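Local coordinates for protein esterase (uncultured bacterium FLS12, PDB 4RGY) that is a low-temperature-active alkaline esterase of the alpha/beta-hydrolase clan, probably cleaving ester bonds with a serine nucleophile, at residues 152-156 with 189-193. Sequence-based numbering, arbitrary orientation.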
# COMPACT_ATOMS: atom_id res chain seq x y z
N ALA A 152 7.82 23.73 -15.60
CA ALA A 152 8.84 24.69 -15.16
C ALA A 152 9.95 24.67 -16.21
O ALA A 152 11.01 24.07 -16.00
CB ALA A 152 9.37 24.31 -13.78
N LEU A 153 9.68 25.28 -17.35
CA LEU A 153 10.51 25.06 -18.53
C LEU A 153 11.74 25.96 -18.66
O LEU A 153 12.56 25.75 -19.55
CB LEU A 153 9.67 25.12 -19.81
CG LEU A 153 8.50 24.13 -19.84
CD1 LEU A 153 7.83 24.08 -21.21
CD2 LEU A 153 8.98 22.75 -19.42
N ASP A 154 11.86 26.94 -17.77
CA ASP A 154 13.05 27.78 -17.69
C ASP A 154 13.66 27.65 -16.30
O ASP A 154 13.14 28.22 -15.34
CB ASP A 154 12.71 29.24 -18.01
CG ASP A 154 13.96 30.10 -18.18
OD1 ASP A 154 15.08 29.62 -17.90
OD2 ASP A 154 13.81 31.27 -18.60
N ILE A 155 14.75 26.90 -16.20
CA ILE A 155 15.39 26.68 -14.90
C ILE A 155 16.54 27.65 -14.60
O ILE A 155 17.25 27.50 -13.59
CB ILE A 155 15.84 25.20 -14.68
CG1 ILE A 155 16.61 24.62 -15.88
CG2 ILE A 155 14.63 24.31 -14.42
CD1 ILE A 155 17.95 25.28 -16.20
N THR A 156 16.73 28.64 -15.46
CA THR A 156 17.80 29.61 -15.25
C THR A 156 17.41 30.62 -14.18
O THR A 156 16.24 30.72 -13.81
CB THR A 156 18.20 30.36 -16.54
OG1 THR A 156 17.08 31.11 -17.04
CG2 THR A 156 18.70 29.40 -17.60
N HIS A 189 21.24 21.33 -18.93
CA HIS A 189 20.05 21.44 -18.09
C HIS A 189 19.01 22.35 -18.73
O HIS A 189 17.84 22.34 -18.36
CB HIS A 189 20.36 22.03 -16.71
CG HIS A 189 21.48 21.36 -15.98
ND1 HIS A 189 21.29 20.23 -15.21
CD2 HIS A 189 22.78 21.70 -15.84
CE1 HIS A 189 22.44 19.89 -14.66
NE2 HIS A 189 23.36 20.76 -15.02
N ASP A 190 19.47 23.19 -19.66
CA ASP A 190 18.66 24.28 -20.20
C ASP A 190 17.86 23.81 -21.40
O ASP A 190 18.42 23.54 -22.47
CB ASP A 190 19.64 25.39 -20.59
CG ASP A 190 18.97 26.60 -21.21
OD1 ASP A 190 17.73 26.65 -21.33
OD2 ASP A 190 19.73 27.54 -21.55
N LEU A 191 16.54 23.67 -21.22
CA LEU A 191 15.67 23.21 -22.31
C LEU A 191 15.75 24.09 -23.55
O LEU A 191 15.53 23.61 -24.66
CB LEU A 191 14.21 23.10 -21.86
CG LEU A 191 13.89 22.16 -20.71
CD1 LEU A 191 12.38 22.15 -20.53
CD2 LEU A 191 14.41 20.77 -21.00
N PHE A 192 16.05 25.38 -23.36
CA PHE A 192 16.16 26.28 -24.50
C PHE A 192 17.34 25.87 -25.38
O PHE A 192 17.22 25.84 -26.61
CB PHE A 192 16.29 27.74 -24.05
CG PHE A 192 15.03 28.32 -23.49
CD1 PHE A 192 14.51 27.87 -22.27
CD2 PHE A 192 14.35 29.31 -24.17
CE1 PHE A 192 13.33 28.40 -21.75
CE2 PHE A 192 13.18 29.86 -23.66
CZ PHE A 192 12.67 29.40 -22.45
N ALA A 193 18.45 25.50 -24.75
CA ALA A 193 19.62 25.01 -25.47
C ALA A 193 19.35 23.65 -26.11
O ALA A 193 19.74 23.40 -27.25
CB ALA A 193 20.83 24.93 -24.54
O HOH W 1 15.14 24.90 -19.09
O HOH W 2 16.35 27.37 -19.00
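Leu153 and Leu191 meet methyl to methyl, CD2 of the first lying 3.6 Å from CD1 of the second, and the same CD1 of Leu191 also lies against Leu153 O. That carbonyl oxygen has a second neighbour in Phe192, whose CE1 comes to 3.5 Å with the oxygen at the ring edge, near its plane. The Asp154 and Phe192 side chains cross at about a right angle, CB near CE1, with the carboxylate and ring planes 51° apart. At the far end Ile155 lays CG1 and CD1 against His189 O; with CG1 between its own backbone N and carbonyl carbon (chi1 48°), the ethyl arm folds toward the other segment.

Two waters supply polar bridges between the segments. Water 1 donates to Leu153 O and accepts from Leu191 N, each at 2.8 Å, serving an amide of the first helical turn. Water 2 donates to Asp154 OD1 and Asp190 OD1, which may ease the proximity of the two carboxylates.

Each acid is held partly within its own segment and partly from outside. Thr156 N closes an Asx turn on Asp154 OD1 at 3.1 Å; Thr156 OG1 adds a bond of 2.6 Å to Asp154 OD1 from the same face, while OD2 forms a salt bridge with Arg224. An alanine in place of Asp154 is likely to leave Arg224 without this countercharge, open the Asx turn and break the water 2 bridge to Asp190. Asp190 N-caps helix 191-200, its OD1 2.9 Å from Phe192 N, and Gly186 N holds its OD2.

In this alpha/beta-hydrolase fold, the loop after central parallel strand 145-149 thus packs on the N-terminus of helix 191-200; Ala152 bonds through its backbone to Ser126, the probable nucleophile. Helix 127-138 packs on Leu153, Ile155 and Leu191, and Phe225 of helix 219-232 meets Phe192 edge-to-face.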